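Local coordinates for 2-C-methyl-D-erythritol 4-phosphate cytidylyltransferase (Anaerococcus prevotii, PDB 4KT7), which catalyses cytidylyl transfer from CTP to 2-C-methyl-D-erythritol 4-phosphate, giving 4-diphosphocytidyl-2-C-methyl-D-erythritol and diphosphate on the route to isoprenoids, at the interface of chains A and B. Coordinates in Å, arbitrary orientation; residue numbers count along the deposited sequence, not the author numbering. Chains: chain A/B, 2-C-methyl-D-erythritol 4-phosphate cytidylyltransferase.

Contact 1: the interface of chains A and B. Residues chain A 145, 155-156; chain B 191-192, 195, 198.
The carboxylate of B:Glu198 turns its two oxygens to A:Thr156 and grips it twice, both on the syn side. B:Glu198 OE2 takes the hydroxyl OG1 of A:Thr156 at a short 2.5 Å. B:Glu198 OE1 takes the backbone N of A:Thr156 at 2.9 Å, its donor lying 26° out of the carboxylate plane. The second carboxylate, that of B:Asp192, is used from both sides of OD1: the ammonium NZ of A:Lys145 comes to the syn lone pair at 2.8 Å as a salt bridge, and B:Thr191 OG1 donates to the anti one. The amide of B:Gln195 points its NE2 at A:Thr156, 3.9 Å from CB. Its OE1 faces away, receiving B:Thr191 N almost end-on and B:Thr191 OG1 from above the carbonyl plane, so the amide is held within chain B. The patch belongs to a two-fold interface in which strands 144-147 and 153-155 of one IspD-type subunit reach the other, probably the dimer arm of this family. With OG1 of A:Thr156 turned beside its own backbone N (chi1 -50°), hydroxyl and N-H form a fork matched to the carboxylate, which the extended B:Glu198 chain brings across the threonine at about a right angle. The same rotamer sends CG2 toward B:Thr191. A:Lys145, bent at chi2 (-96°), meets B:Asp192 from the opposite direction and also donates to the threonine hydroxyl. Lying between two acidic side chains, its ammonium is likely to be stabilised in the charged form. A:Phe155 adds backbone rather than ring, its CA 3.5 Å from B:Glu198 OE1.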
ATOM      1  N   LYS A 145      -8.139   2.288  -7.308  1.00 14.21           N
ATOM      2  CA  LYS A 145      -8.978   2.426  -8.501  1.00 18.18           C
ATOM      3  C   LYS A 145      -8.462   1.463  -9.544  1.00 21.94           C
ATOM      4  O   LYS A 145      -7.253   1.244  -9.634  1.00 16.69           O
ATOM      5  CB  LYS A 145      -8.901   3.840  -9.096  1.00 17.91           C
ATOM      6  CG  LYS A 145      -9.230   4.970  -8.128  1.00 20.65           C
ATOM      7  CD  LYS A 145     -10.671   5.430  -8.201  1.00 23.86           C
ATOM      8  CE  LYS A 145     -10.864   6.665  -7.316  1.00 26.73           C
ATOM      9  NZ  LYS A 145     -12.299   7.097  -7.296  1.00 27.15           N
ATOM     10  N   PHE A 155     -13.347   1.979 -12.736  1.00 28.12           N
ATOM     11  CA  PHE A 155     -14.274   1.996 -11.605  1.00 22.89           C
ATOM     12  C   PHE A 155     -13.509   1.915 -10.285  1.00 25.46           C
ATOM     13  O   PHE A 155     -12.304   1.623 -10.260  1.00 20.55           O
ATOM     14  CB  PHE A 155     -15.277   0.830 -11.712  1.00 26.69           C
ATOM     15  CG  PHE A 155     -14.651  -0.524 -11.486  1.00 26.24           C
ATOM     16  CD1 PHE A 155     -13.884  -1.111 -12.466  1.00 19.34           C
ATOM     17  CD2 PHE A 155     -14.811  -1.188 -10.284  1.00 24.12           C
ATOM     18  CE1 PHE A 155     -13.302  -2.349 -12.261  1.00 19.18           C
ATOM     19  CE2 PHE A 155     -14.235  -2.434 -10.073  1.00 20.32           C
ATOM     20  CZ  PHE A 155     -13.471  -3.006 -11.058  1.00 18.89           C
ATOM     21  N   THR A 156     -14.209   2.200  -9.191  1.00 24.99           N
ATOM     22  CA  THR A 156     -13.637   2.094  -7.865  1.00 19.46           C
ATOM     23  C   THR A 156     -14.168   0.823  -7.241  1.00 30.07           C
ATOM     24  O   THR A 156     -15.375   0.702  -7.026  1.00 24.78           O
ATOM     25  CB  THR A 156     -14.063   3.267  -6.970  1.00 27.62           C
ATOM     26  OG1 THR A 156     -13.828   4.506  -7.652  1.00 24.37           O
ATOM     27  CG2 THR A 156     -13.282   3.256  -5.660  1.00 22.90           C
TER
ATOM     28  N   THR B 191     -15.688   6.822  -1.265  1.00 34.43           N
ATOM     29  CA  THR B 191     -14.272   6.711  -0.927  1.00 38.53           C
ATOM     30  C   THR B 191     -13.534   8.048  -1.084  1.00 40.24           C
ATOM     31  O   THR B 191     -12.625   8.371  -0.308  1.00 45.82           O
ATOM     32  CB  THR B 191     -13.573   5.688  -1.846  1.00 38.89           C
ATOM     33  OG1 THR B 191     -13.698   6.106  -3.218  1.00 32.59           O
ATOM     34  CG2 THR B 191     -14.193   4.295  -1.678  1.00 42.74           C
ATOM     35  N   ASP B 192     -13.913   8.807  -2.109  1.00 25.99           N
ATOM     36  CA  ASP B 192     -13.260  10.078  -2.421  1.00 21.75           C
ATOM     37  C   ASP B 192     -14.161  10.845  -3.378  1.00 22.28           C
ATOM     38  O   ASP B 192     -15.158  10.296  -3.857  1.00 30.75           O
ATOM     39  CB  ASP B 192     -11.896   9.827  -3.068  1.00 21.95           C
ATOM     40  CG  ASP B 192     -12.017   9.339  -4.507  1.00 28.38           C
ATOM     41  OD1 ASP B 192     -12.435   8.171  -4.711  1.00 26.44           O
ATOM     42  OD2 ASP B 192     -11.711  10.129  -5.436  1.00 22.76           O
ATOM     43  N   GLN B 195     -15.297   9.462  -6.862  1.00 21.09           N
ATOM     44  CA  GLN B 195     -16.255   8.366  -6.940  1.00 26.48           C
ATOM     45  C   GLN B 195     -17.652   8.905  -7.224  1.00 27.06           C
ATOM     46  O   GLN B 195     -18.545   8.163  -7.642  1.00 32.50           O
ATOM     47  CB  GLN B 195     -16.270   7.522  -5.659  1.00 23.21           C
ATOM     48  CG  GLN B 195     -16.922   6.157  -5.851  1.00 31.60           C
ATOM     49  CD  GLN B 195     -16.928   5.323  -4.587  1.00 35.10           C
ATOM     50  OE1 GLN B 195     -16.728   5.842  -3.485  1.00 37.74           O
ATOM     51  NE2 GLN B 195     -17.170   4.019  -4.739  1.00 33.10           N
ATOM     52  N   GLU B 198     -19.105   8.127 -10.604  1.00 41.86           N
ATOM     53  CA  GLU B 198     -19.665   6.784 -10.725  1.00 50.65           C
ATOM     54  C   GLU B 198     -21.064   6.709 -10.127  1.00 49.67           C
ATOM     55  O   GLU B 198     -21.992   6.231 -10.775  1.00 54.68           O
ATOM     56  CB  GLU B 198     -18.765   5.755 -10.034  1.00 49.18           C
ATOM     57  CG  GLU B 198     -17.422   5.542 -10.702  1.00 43.36           C
ATOM     58  CD  GLU B 198     -16.492   4.695  -9.861  1.00 36.12           C
ATOM     59  OE1 GLU B 198     -16.765   3.484  -9.696  1.00 30.46           O
ATOM     60  OE2 GLU B 198     -15.493   5.244  -9.352  1.00 35.69           O
TER

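Contact 2: the interface of chains A and B. Residues chain A 147, 151; chain B 163, 209-210.
A:Ile147 sets its terminal methyl on the ring face of B:Tyr163, and A:Met151, modelled as selenomethionine, does the same on B:His210, at what is probably the arm-to-body contact of an IspD-family dimer. The isoleucine crosses the tyrosine obliquely. A:Ile147 CD1 stands 3.8 Å from the B:Tyr163 ring centroid but is shifted toward the rim, nearest B:Tyr163 CE1 at 3.4 Å, while A:Ile147 CG1 lies at the same height just beyond the ring's CD1-CE1 edge. Placing CG1 between backbone N and carbonyl carbon (chi1 75°) lets this longer branch lie along the ring and leaves CG2 near the tyrosine CB. The methionine meets its partner more squarely. Bent at both chi2 and chi3, it curls A:Met151 CE down over the middle of the imidazole, 3.4 Å from the B:His210 ring centroid, at about a right angle to the histidine side chain. The selenium A:Met151 SE lies nearer one side, 3.7 Å from B:His210 NE2 and 4.0 Å from the phenol OH of B:Tyr163, so it spans the junction of the two rings. Those rings are not parallel: their planes are inclined by roughly 45°, and ND1 of B:His210 lies at the tyrosine edge, in its plane. An alanine in place of B:Tyr163 would probably leave A:Ile147 CD1 without its aromatic platform and B:His210 freer to turn beneath the methionine methyl.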
ATOM      1  N   ILE A 147      -7.956   1.372 -13.463  1.00 19.73           N
ATOM      2  CA  ILE A 147      -7.912   2.381 -14.518  1.00 20.57           C
ATOM      3  C   ILE A 147      -7.715   1.696 -15.878  1.00 22.67           C
ATOM      4  O   ILE A 147      -7.393   0.512 -15.924  1.00 24.69           O
ATOM      5  CB  ILE A 147      -6.778   3.376 -14.265  1.00 21.46           C
ATOM      6  CG1 ILE A 147      -5.448   2.715 -14.592  1.00 31.59           C
ATOM      7  CG2 ILE A 147      -6.775   3.839 -12.786  1.00 18.62           C
ATOM      8  CD1 ILE A 147      -4.391   3.681 -15.005  1.00 32.14           C
HETATM    9  N   MSE A 151      -5.389   5.964 -19.223  1.00 24.31           N
HETATM   10  CA  MSE A 151      -5.297   6.619 -17.901  1.00 29.29           C
HETATM   11  C   MSE A 151      -6.593   7.327 -17.494  1.00 29.62           C
HETATM   12  O   MSE A 151      -6.575   8.490 -17.084  1.00 27.63           O
HETATM   13  CB  MSE A 151      -4.127   7.617 -17.842  1.00 26.51           C
HETATM   14  CG  MSE A 151      -2.757   6.991 -18.057  1.00 32.76           C
HETATM   15 SE   MSE A 151      -2.209   5.999 -16.491  0.73 52.70          SE
HETATM   16  CE  MSE A 151      -1.872   7.492 -15.284  1.00 36.76           C
TER
ATOM     17  N   TYR B 163      -4.347   1.094  -9.162  1.00 16.25           N
ATOM     18  CA  TYR B 163      -3.712   2.331  -8.707  1.00 13.58           C
ATOM     19  C   TYR B 163      -4.208   2.784  -7.340  1.00 13.72           C
ATOM     20  O   TYR B 163      -5.394   2.655  -7.020  1.00 15.21           O
ATOM     21  CB  TYR B 163      -3.941   3.433  -9.746  1.00 13.13           C
ATOM     22  CG  TYR B 163      -2.971   3.404 -10.922  1.00 14.25           C
ATOM     23  CD1 TYR B 163      -2.968   2.356 -11.820  1.00 15.03           C
ATOM     24  CD2 TYR B 163      -2.068   4.442 -11.128  1.00 14.66           C
ATOM     25  CE1 TYR B 163      -2.088   2.327 -12.891  1.00 19.06           C
ATOM     26  CE2 TYR B 163      -1.193   4.434 -12.200  1.00 17.13           C
ATOM     27  CZ  TYR B 163      -1.207   3.380 -13.076  1.00 21.78           C
ATOM     28  OH  TYR B 163      -0.332   3.374 -14.131  1.00 26.05           O
ATOM     29  N   VAL B 209      -3.688  11.240 -13.333  1.00 18.21           N
ATOM     30  CA  VAL B 209      -2.353  11.787 -13.543  1.00 16.70           C
ATOM     31  C   VAL B 209      -1.417  10.999 -12.644  1.00 16.67           C
ATOM     32  O   VAL B 209      -1.744  10.796 -11.470  1.00 17.17           O
ATOM     33  CB  VAL B 209      -2.296  13.251 -13.098  1.00 15.46           C
ATOM     34  CG1 VAL B 209      -0.850  13.679 -12.836  1.00 16.19           C
ATOM     35  CG2 VAL B 209      -2.948  14.167 -14.153  1.00 20.85           C
ATOM     36  N   HIS B 210      -0.289  10.519 -13.180  1.00 18.72           N
ATOM     37  CA  HIS B 210       0.676   9.752 -12.367  1.00 24.08           C
ATOM     38  C   HIS B 210       1.151  10.618 -11.198  1.00 23.00           C
ATOM     39  O   HIS B 210       1.611  11.742 -11.391  1.00 21.49           O
ATOM     40  CB  HIS B 210       1.896   9.315 -13.185  1.00 24.51           C
ATOM     41  CG  HIS B 210       1.651   8.151 -14.088  1.00 28.85           C
ATOM     42  ND1 HIS B 210       1.461   6.868 -13.622  1.00 30.90           N
ATOM     43  CD2 HIS B 210       1.605   8.073 -15.443  1.00 29.48           C
ATOM     44  CE1 HIS B 210       1.288   6.051 -14.649  1.00 34.54           C
ATOM     45  NE2 HIS B 210       1.373   6.759 -15.760  1.00 31.90           N
TER

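Contact 1 and contact 2 lie about 12 Å apart, measured between the centres of their C-alpha atoms, and share strand 144-147 of chain A: A:Lys145 serves the first and A:Ile147 the second. The turn joining this strand to strand 153-155 carries A:Met151 into contact 2, and the returning strand leads into A:Thr156 of contact 1. On chain B the elements differ, segment 191-198 against strands 162-166 and 206-210. One protruding hairpin thus meets its partner through one patch of charged and polar bonds and one built mainly of methyl-to-ring packing. Two-fold symmetry repeats both, consistent with a dimer in which each subunit's hairpin packs on the other.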